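Local coordinates for protein VAL-1 (PDB 3GNE) that probably cleaves the acidic polysaccharide alginate by beta-elimination, acting as a family 14 polysaccharide lyase of a Chlorella virus, at residues F87-H93 / R116-K122; E121-V125 / F156-L160; G124-Y128 / S188-V192. All coordinates share one frame. Numbering follows the deposited sequence.

The three contacts cluster on one part of a beta-sandwich, their centres about 8 Å (1 and 2), about 10 Å (2 and 3) and about 11 Å (1 and 3) apart. Interaction 1 pairs strands 91-99 and 112-119 within the seven-stranded sheet. Interaction 2 starts at the hairpin turn that follows, sharing E121 and K122 with interaction 1. Interaction 3 shares G124 and V125 with interaction 2 and follows strand 125-130 across the interior to strand 186-192. The face with K92, R116 and Y128 holds a citrate, consistent with the site of the acidic substrate, while interactions 2 and 3 join the loop 156-160 and the second sheet to this one.

Interaction 1: residues F87-H93 / R116-K122; sequences FARGGKH and RIMWQEK. With FLC (citrate anion), chain C.
R116 to W119 run extended and antiparallel to G91-H93, short axes 4.6 Å apart at closest and at 137°. R116 NH1 and NH2 donate hydrogen bonds to citrate OA1 (3.1 Å) and OA2 (2.8 Å). I117 O accepts H93 N at 2.9 Å. M118 forms a non-hydrogen-bonded pair with K92 (CA-CA 4.3 Å); its SD is 3.4 Å from K92 NZ, which donates hydrogen bonds to citrate OB1 (2.7 Å) and OHB (3.0 Å). This basic patch on a concanavalin-clan beta-sandwich sheet is consistent with a cleft for acidic alginate, though the citrate probably came from crystallisation. W119 makes a hydrogen-bonded pair with G91: W119 N to G91 O 2.8 Å, G91 N to W119 O 3.1 Å. Its p rotamer folds the indole over the glycines, G91 CA 3.3 Å from the six-membered ring centroid, a CH-pi contact; a CB on G91 would hit W119 CH2. G90 (phi/psi 110/177) also calls for glycine: a CB would clash with W119 O and the preceding carbonyl. W119 NE1 donates to F87 O (2.8 Å), as does G90 N (3.1 Å) around A88 (53/-130) and R89 (-117/35). The F87 edge points toward the W119 five-membered ring, an offset edge-to-face pair, centroids 5.4 Å apart, planes at 62°. E121 OE1 salt-bridges R89 NE (3.0 Å), and K122 N donates to a water (2.9 Å) that donates to A88 O (2.8 Å).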
loop_
_atom_site.group_PDB
_atom_site.type_symbol
_atom_site.label_atom_id
_atom_site.label_comp_id
_atom_site.label_asym_id
_atom_site.label_seq_id
_atom_site.Cartn_x
_atom_site.Cartn_y
_atom_site.Cartn_z
ATOM N N PHE A 87 17.361 -2.939 -1.971
ATOM C CA PHE A 87 16.071 -2.483 -2.444
ATOM C C PHE A 87 15.853 -2.635 -3.933
ATOM O O PHE A 87 14.726 -2.386 -4.403
ATOM C CB PHE A 87 15.948 -0.979 -2.084
ATOM C CG PHE A 87 15.897 -0.682 -0.587
ATOM C CD1 PHE A 87 14.731 -0.944 0.135
ATOM C CD2 PHE A 87 16.996 -0.157 0.093
ATOM C CE1 PHE A 87 14.643 -0.715 1.512
ATOM C CE2 PHE A 87 16.920 0.083 1.465
ATOM C CZ PHE A 87 15.770 -0.201 2.177
ATOM N N ALA A 88 16.886 -3.034 -4.663
ATOM C CA ALA A 88 16.803 -3.224 -6.100
ATOM C C ALA A 88 16.246 -1.938 -6.696
ATOM O O ALA A 88 16.781 -0.868 -6.389
ATOM C CB ALA A 88 16.003 -4.459 -6.452
ATOM N N ARG A 89 15.215 -2.037 -7.555
ATOM C CA ARG A 89 14.644 -0.792 -8.099
ATOM C C ARG A 89 13.201 -0.620 -7.669
ATOM O O ARG A 89 12.418 0.016 -8.373
ATOM C CB ARG A 89 14.806 -0.750 -9.635
ATOM C CG ARG A 89 16.295 -0.772 -9.976
ATOM C CD ARG A 89 16.609 -0.588 -11.474
ATOM N NE ARG A 89 16.718 0.837 -11.767
ATOM C CZ ARG A 89 17.238 1.387 -12.859
ATOM N NH1 ARG A 89 17.700 0.554 -13.779
ATOM N NH2 ARG A 89 17.276 2.724 -12.983
ATOM N N GLY A 90 12.878 -1.059 -6.457
ATOM C CA GLY A 90 11.623 -0.765 -5.804
ATOM C C GLY A 90 10.709 -1.979 -5.671
ATOM O O GLY A 90 11.028 -3.127 -6.093
ATOM N N GLY A 91 9.576 -1.787 -5.030
ATOM C CA GLY A 91 8.653 -2.870 -4.723
ATOM C C GLY A 91 7.474 -2.305 -3.983
ATOM O O GLY A 91 7.390 -1.088 -3.747
ATOM N N LYS A 92 6.575 -3.193 -3.596
ATOM C CA LYS A 92 5.333 -2.769 -2.970
ATOM C C LYS A 92 5.290 -3.076 -1.475
ATOM O O LYS A 92 5.819 -4.092 -1.028
ATOM C CB LYS A 92 4.136 -3.541 -3.582
ATOM C CG LYS A 92 3.578 -2.932 -4.846
ATOM C CD LYS A 92 4.578 -2.900 -5.990
ATOM C CE LYS A 92 3.836 -2.389 -7.232
ATOM N NZ LYS A 92 4.850 -2.218 -8.347
ATOM N N HIS A 93 4.547 -2.238 -0.771
ATOM C CA HIS A 93 4.072 -2.563 0.579
ATOM C C HIS A 93 2.605 -2.938 0.505
ATOM O O HIS A 93 2.255 -4.118 0.456
ATOM C CB HIS A 93 4.295 -1.372 1.526
ATOM C CG HIS A 93 5.720 -1.233 1.960
ATOM N ND1 HIS A 93 6.064 -0.259 2.869
ATOM C CD2 HIS A 93 6.850 -1.900 1.619
ATOM C CE1 HIS A 93 7.369 -0.364 3.066
ATOM N NE2 HIS A 93 7.896 -1.332 2.331
ATOM N N ARG A 116 -1.306 2.925 -3.272
ATOM C CA ARG A 116 -0.371 2.060 -2.579
ATOM C C ARG A 116 0.937 2.773 -2.291
ATOM O O ARG A 116 1.313 3.721 -2.961
ATOM C CB ARG A 116 -0.049 0.829 -3.420
ATOM C CG ARG A 116 -1.198 -0.184 -3.421
ATOM C CD ARG A 116 -0.797 -1.480 -4.177
ATOM N NE ARG A 116 -0.766 -1.125 -5.636
ATOM C CZ ARG A 116 -0.337 -1.941 -6.594
ATOM N NH1 ARG A 116 0.149 -3.160 -6.270
ATOM N NH2 ARG A 116 -0.359 -1.594 -7.893
ATOM N N ILE A 117 1.646 2.242 -1.290
ATOM C CA ILE A 117 3.028 2.619 -1.063
ATOM C C ILE A 117 3.937 1.689 -1.839
ATOM O O ILE A 117 3.785 0.430 -1.752
ATOM C CB ILE A 117 3.367 2.456 0.443
ATOM C CG1 ILE A 117 2.625 3.485 1.302
ATOM C CG2 ILE A 117 4.881 2.515 0.633
ATOM C CD1 ILE A 117 3.106 4.933 1.139
ATOM N N MET A 118 4.892 2.259 -2.562
ATOM C CA MET A 118 6.033 1.519 -3.070
ATOM C C MET A 118 7.322 2.065 -2.447
ATOM O O MET A 118 7.475 3.254 -2.213
ATOM C CB MET A 118 6.232 1.659 -4.579
ATOM C CG MET A 118 5.347 0.683 -5.368
ATOM S SD MET A 118 5.661 0.851 -7.152
ATOM C CE MET A 118 7.300 0.145 -7.314
ATOM N N TRP A 119 8.262 1.138 -2.235
ATOM C CA TRP A 119 9.645 1.560 -2.021
ATOM C C TRP A 119 10.308 1.735 -3.381
ATOM O O TRP A 119 9.769 1.264 -4.396
ATOM C CB TRP A 119 10.410 0.624 -1.115
ATOM C CG TRP A 119 11.003 -0.641 -1.690
ATOM C CD1 TRP A 119 12.203 -0.738 -2.339
ATOM C CD2 TRP A 119 10.454 -1.971 -1.667
ATOM N NE1 TRP A 119 12.460 -2.039 -2.736
ATOM C CE2 TRP A 119 11.378 -2.816 -2.322
ATOM C CE3 TRP A 119 9.273 -2.528 -1.168
ATOM C CZ2 TRP A 119 11.185 -4.185 -2.489
ATOM C CZ3 TRP A 119 9.072 -3.880 -1.328
ATOM C CH2 TRP A 119 10.014 -4.705 -1.982
ATOM N N GLN A 120 11.459 2.386 -3.386
ATOM C CA GLN A 120 12.184 2.711 -4.590
ATOM C C GLN A 120 13.648 2.362 -4.365
ATOM O O GLN A 120 14.072 1.928 -3.308
ATOM C CB GLN A 120 12.093 4.220 -4.874
ATOM C CG GLN A 120 10.626 4.694 -5.051
ATOM C CD GLN A 120 10.120 4.293 -6.429
ATOM O OE1 GLN A 120 9.577 3.165 -6.661
ATOM N NE2 GLN A 120 10.265 5.220 -7.316
ATOM N N GLU A 121 14.457 2.538 -5.408
ATOM C CA GLU A 121 15.887 2.447 -5.276
ATOM C C GLU A 121 16.389 3.230 -4.051
ATOM O O GLU A 121 15.859 4.283 -3.719
ATOM C CB GLU A 121 16.563 3.067 -6.509
ATOM C CG GLU A 121 16.373 2.275 -7.785
ATOM C CD GLU A 121 17.004 3.018 -8.934
ATOM O OE1 GLU A 121 16.310 3.238 -9.946
ATOM O OE2 GLU A 121 18.198 3.347 -8.821
ATOM N N LYS A 122 17.396 2.658 -3.413
ATOM C CA LYS A 122 18.068 3.330 -2.294
ATOM C C LYS A 122 17.113 3.638 -1.165
ATOM O O LYS A 122 17.391 4.519 -0.338
ATOM C CB LYS A 122 18.811 4.578 -2.755
ATOM C CG LYS A 122 19.929 4.245 -3.741
ATOM C CD LYS A 122 20.611 5.506 -4.288
ATOM C CE LYS A 122 21.860 5.253 -5.124
ATOM N NZ LYS A 122 21.455 4.678 -6.445
HETATM C CAC FLC C . 1.168 -4.257 -9.627
HETATM C CA FLC C . 1.766 -4.888 -10.869
HETATM C CB FLC C . 3.135 -4.267 -11.170
HETATM C CBC FLC C . 2.895 -2.780 -11.422
HETATM C CG FLC C . 3.697 -4.919 -12.430
HETATM C CGC FLC C . 5.071 -4.385 -12.862
HETATM O OA1 FLC C . 1.728 -4.421 -8.556
HETATM O OA2 FLC C . 0.149 -3.606 -9.767
HETATM O OB1 FLC C . 3.277 -1.992 -10.535
HETATM O OB2 FLC C . 2.280 -2.437 -12.463
HETATM O OG1 FLC C . 5.450 -3.298 -12.438
HETATM O OG2 FLC C . 5.716 -5.092 -13.688
HETATM O OHB FLC C . 4.002 -4.518 -10.079
HETATM O O HOH W 1 18.544 0.166 -4.406
#

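Interaction 2: residues E121-V125 / F156-L160; sequences EKGGV and FKNAL
A tight hairpin turn with a G1 beta bulge, in which G123 and G124 both face Q120, links strands 112-119 and 125-130 and rests against the loop F156-L160. G124 N bonds E121 O at 3.1 Å around K122 (phi/psi 59/25) and G123 (78/18). Glycine suits position 123, whose phi is positive and where a CB would strike L160 O. The loop makes its own beta turn, A159 N to F156 O 3.1 Å, with N158 at 47/34. The CA atoms of G124 and K157 lie 4.3 Å apart, those of V125 and F156 5.3 Å. V125, chi1 t, points at the loop: its CB meets F156 CB at 3.8 Å and its CG2 meets L160 CG at 3.6 Å. F156 takes the m rotamer, which carries its ring away from the hairpin. L160 (m, t) sets CD1 3.9 Å from G124 O. V125 touches I117 and V192, F156 touches V190 and V192, and L160 touches W119 and I168, so the loop bridges the two sheets. The lysines suit the exposed side: K122 (m, t, t, p) leads away from the loop, and K157 (m, t, t, m) turns to a salt bridge with D154. A water takes N158 N at 3.0 Å and donates to E121 O at 2.8 Å. V125 N makes a weak hydrogen bond to F156 O (3.3 Å), whereas L160 N donates to G123 O at 2.8 Å, N-H...O angle 163°.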
loop_
_atom_site.group_PDB
_atom_site.type_symbol
_atom_site.label_atom_id
_atom_site.label_comp_id
_atom_site.label_asym_id
_atom_site.label_seq_id
_atom_site.Cartn_x
_atom_site.Cartn_y
_atom_site.Cartn_z
ATOM N N GLU A 121 14.457 2.538 -5.408
ATOM C CA GLU A 121 15.887 2.447 -5.276
ATOM C C GLU A 121 16.389 3.230 -4.051
ATOM O O GLU A 121 15.859 4.283 -3.719
ATOM C CB GLU A 121 16.563 3.067 -6.509
ATOM C CG GLU A 121 16.373 2.275 -7.785
ATOM C CD GLU A 121 17.004 3.018 -8.934
ATOM O OE1 GLU A 121 16.310 3.238 -9.946
ATOM O OE2 GLU A 121 18.198 3.347 -8.821
ATOM N N LYS A 122 17.396 2.658 -3.413
ATOM C CA LYS A 122 18.068 3.330 -2.294
ATOM C C LYS A 122 17.113 3.638 -1.165
ATOM O O LYS A 122 17.391 4.519 -0.338
ATOM C CB LYS A 122 18.811 4.578 -2.755
ATOM C CG LYS A 122 19.929 4.245 -3.741
ATOM C CD LYS A 122 20.611 5.506 -4.288
ATOM C CE LYS A 122 21.860 5.253 -5.124
ATOM N NZ LYS A 122 21.455 4.678 -6.445
ATOM N N GLY A 123 16.011 2.881 -1.042
ATOM C CA GLY A 123 15.135 3.105 0.087
ATOM C C GLY A 123 14.214 4.292 -0.023
ATOM O O GLY A 123 13.604 4.793 0.918
ATOM N N GLY A 124 14.030 4.768 -1.287
ATOM C CA GLY A 124 13.032 5.844 -1.470
ATOM C C GLY A 124 11.627 5.315 -1.310
ATOM O O GLY A 124 11.402 4.110 -1.224
ATOM N N VAL A 125 10.653 6.248 -1.291
ATOM C CA VAL A 125 9.251 5.914 -1.179
ATOM C C VAL A 125 8.498 6.733 -2.197
ATOM O O VAL A 125 8.855 7.894 -2.434
ATOM C CB VAL A 125 8.723 6.160 0.259
ATOM C CG1 VAL A 125 7.210 5.908 0.388
ATOM C CG2 VAL A 125 9.479 5.263 1.234
ATOM N N PHE A 156 11.015 11.736 -0.817
ATOM C CA PHE A 156 11.309 10.651 0.104
ATOM C C PHE A 156 12.518 9.870 -0.355
ATOM O O PHE A 156 12.608 8.674 -0.133
ATOM C CB PHE A 156 10.107 9.687 0.233
ATOM C CG PHE A 156 8.882 10.346 0.879
ATOM C CD1 PHE A 156 7.727 10.516 0.146
ATOM C CD2 PHE A 156 8.900 10.777 2.187
ATOM C CE1 PHE A 156 6.578 11.085 0.681
ATOM C CE2 PHE A 156 7.782 11.338 2.770
ATOM C CZ PHE A 156 6.624 11.493 2.008
ATOM N N LYS A 157 13.472 10.537 -1.025
ATOM C CA LYS A 157 14.674 9.795 -1.413
ATOM C C LYS A 157 15.352 9.254 -0.149
ATOM O O LYS A 157 15.482 9.936 0.875
ATOM C CB LYS A 157 15.652 10.619 -2.261
ATOM C CG LYS A 157 15.135 11.052 -3.624
ATOM C CD LYS A 157 16.175 11.642 -4.566
ATOM C CE LYS A 157 15.446 12.388 -5.721
ATOM N NZ LYS A 157 14.550 11.401 -6.413
ATOM N N ASN A 158 15.791 8.009 -0.221
ATOM C CA ASN A 158 16.461 7.312 0.864
ATOM C C ASN A 158 15.742 7.480 2.193
ATOM O O ASN A 158 16.353 7.506 3.266
ATOM C CB ASN A 158 17.904 7.840 0.908
ATOM C CG ASN A 158 18.763 6.997 1.818
ATOM O OD1 ASN A 158 18.777 5.757 1.722
ATOM N ND2 ASN A 158 19.464 7.700 2.708
ATOM N N ALA A 159 14.417 7.569 2.151
ATOM C CA ALA A 159 13.679 7.788 3.394
ATOM C C ALA A 159 13.701 6.552 4.291
ATOM O O ALA A 159 13.622 6.662 5.517
ATOM C CB ALA A 159 12.232 8.189 3.094
ATOM N N LEU A 160 13.758 5.378 3.685
ATOM C CA LEU A 160 13.769 4.124 4.457
ATOM C C LEU A 160 15.201 3.832 4.886
ATOM O O LEU A 160 16.053 3.445 4.070
ATOM C CB LEU A 160 13.192 2.987 3.625
ATOM C CG LEU A 160 11.759 3.218 3.142
ATOM C CD1 LEU A 160 11.400 2.115 2.137
ATOM C CD2 LEU A 160 10.784 3.208 4.331
HETATM O O HOH W 2 15.827 7.040 -3.080
#

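Interaction 3: residues G124-Y128 / S188-V192; sequences GVIDY and SYVIV
Two strands from the opposing sheets of a beta-sandwich face each other here, meeting through side chains alone. Strands 125-128 and 188-192 run nearly antiparallel, at 159°, with 7.7 Å between their axes at closest approach, too far for backbone pairing; each bonds instead to neighbours in its own sheet. Both have extended beta backbones, so alternate residues point across the gap: V125 and D127 from one side, S188, V190 and V192 from the other. G124 leads into the first strand. V125 lies opposite V192, CA-CA 7.9 Å, and puts CG1 3.7 Å from V192 CG2 and 4.1 Å from V190 CG1; all three valines have chi1 t. Compact, beta-branched valines favour extended backbone and pack in the space between the sheets. I126 points away, on the face of its sheet that carries M118. D127 turns inward again, facing V190 with CA-CA 6.6 Å, and its CB packs on V190 CG2 at 3.7 Å. V190 therefore sits between V125 and D127, one methyl toward each. Y128 points away like I126, and its OH bonds a citrate, so one face of this strand packs in the core, while the other carries Y128 toward a site consistent with the substrate cleft. On the second strand, Y189 and I191 likewise turn from the contact, the Y189 ring making a cation-pi pair with K196. S188 OG has a second partner in N115 ND2. A buried carboxylate needs polar company, and with D127 and S188 both at chi1 t, S188 OG donates to D127 OD2 at 2.7 Å.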
loop_
_atom_site.group_PDB
_atom_site.type_symbol
_atom_site.label_atom_id
_atom_site.label_comp_id
_atom_site.label_asym_id
_atom_site.label_seq_id
_atom_site.Cartn_x
_atom_site.Cartn_y
_atom_site.Cartn_z
ATOM N N GLY A 124 14.030 4.768 -1.287
ATOM C CA GLY A 124 13.032 5.844 -1.470
ATOM C C GLY A 124 11.627 5.315 -1.310
ATOM O O GLY A 124 11.402 4.110 -1.224
ATOM N N VAL A 125 10.653 6.248 -1.291
ATOM C CA VAL A 125 9.251 5.914 -1.179
ATOM C C VAL A 125 8.498 6.733 -2.197
ATOM O O VAL A 125 8.855 7.894 -2.434
ATOM C CB VAL A 125 8.723 6.160 0.259
ATOM C CG1 VAL A 125 7.210 5.908 0.388
ATOM C CG2 VAL A 125 9.479 5.263 1.234
ATOM N N ILE A 126 7.437 6.141 -2.741
ATOM C CA ILE A 126 6.460 6.909 -3.526
ATOM C C ILE A 126 5.065 6.450 -3.154
ATOM O O ILE A 126 4.817 5.371 -2.653
ATOM C CB ILE A 126 6.619 6.717 -5.057
ATOM C CG1 ILE A 126 6.597 5.236 -5.441
ATOM C CG2 ILE A 126 7.897 7.384 -5.559
ATOM C CD1 ILE A 126 6.382 4.997 -6.938
ATOM N N ASP A 127 4.096 7.364 -3.439
ATOM C CA ASP A 127 2.706 7.024 -3.592
ATOM C C ASP A 127 2.522 6.403 -4.977
ATOM O O ASP A 127 3.134 6.884 -5.918
ATOM C CB ASP A 127 1.883 8.312 -3.472
ATOM C CG ASP A 127 0.417 8.090 -3.275
ATOM O OD1 ASP A 127 -0.000 6.910 -3.053
ATOM O OD2 ASP A 127 -0.344 9.046 -3.408
ATOM N N TYR A 128 1.726 5.361 -5.103
ATOM C CA TYR A 128 1.611 4.642 -6.372
ATOM C C TYR A 128 0.125 4.359 -6.650
ATOM O O TYR A 128 -0.505 3.579 -5.928
ATOM C CB TYR A 128 2.419 3.364 -6.259
ATOM C CG TYR A 128 2.545 2.594 -7.554
ATOM C CD1 TYR A 128 3.204 3.177 -8.660
ATOM C CD2 TYR A 128 2.021 1.300 -7.651
ATOM C CE1 TYR A 128 3.330 2.490 -9.867
ATOM C CE2 TYR A 128 2.182 0.599 -8.850
ATOM C CZ TYR A 128 2.820 1.178 -9.951
ATOM O OH TYR A 128 2.994 0.521 -11.138
ATOM N N SER A 188 -4.699 12.185 -1.505
ATOM C CA SER A 188 -3.851 11.110 -1.010
ATOM C C SER A 188 -2.752 11.722 -0.170
ATOM O O SER A 188 -2.347 12.837 -0.414
ATOM C CB SER A 188 -3.212 10.391 -2.208
ATOM O OG SER A 188 -2.375 9.348 -1.684
ATOM N N TYR A 189 -2.261 11.002 0.831
ATOM C CA TYR A 189 -1.037 11.508 1.474
ATOM C C TYR A 189 -0.179 10.320 1.864
ATOM O O TYR A 189 -0.670 9.191 2.064
ATOM C CB TYR A 189 -1.377 12.403 2.648
ATOM C CG TYR A 189 -1.951 11.872 3.942
ATOM C CD1 TYR A 189 -1.302 11.013 4.863
ATOM C CD2 TYR A 189 -3.231 12.299 4.337
ATOM C CE1 TYR A 189 -1.861 10.576 6.031
ATOM C CE2 TYR A 189 -3.801 11.885 5.541
ATOM C CZ TYR A 189 -3.120 11.027 6.386
ATOM O OH TYR A 189 -3.720 10.644 7.563
ATOM N N VAL A 190 1.107 10.569 1.988
ATOM C CA VAL A 190 2.095 9.593 2.407
ATOM C C VAL A 190 2.882 10.257 3.517
ATOM O O VAL A 190 3.252 11.424 3.408
ATOM C CB VAL A 190 3.037 9.186 1.262
ATOM C CG1 VAL A 190 4.198 8.342 1.793
ATOM C CG2 VAL A 190 2.209 8.427 0.218
ATOM N N ILE A 191 3.109 9.460 4.563
ATOM C CA ILE A 191 3.994 9.878 5.637
ATOM C C ILE A 191 5.098 8.836 5.776
ATOM O O ILE A 191 4.804 7.657 5.837
ATOM C CB ILE A 191 3.266 10.060 6.997
ATOM C CG1 ILE A 191 2.053 10.952 6.925
ATOM C CG2 ILE A 191 4.266 10.642 7.984
ATOM C CD1 ILE A 191 1.253 11.015 8.215
ATOM N N VAL A 192 6.352 9.320 5.825
ATOM C CA VAL A 192 7.466 8.425 6.103
ATOM C C VAL A 192 8.276 9.084 7.221
ATOM O O VAL A 192 8.791 10.210 7.041
ATOM C CB VAL A 192 8.390 8.131 4.911
ATOM C CG1 VAL A 192 9.401 7.100 5.341
ATOM C CG2 VAL A 192 7.557 7.613 3.705
#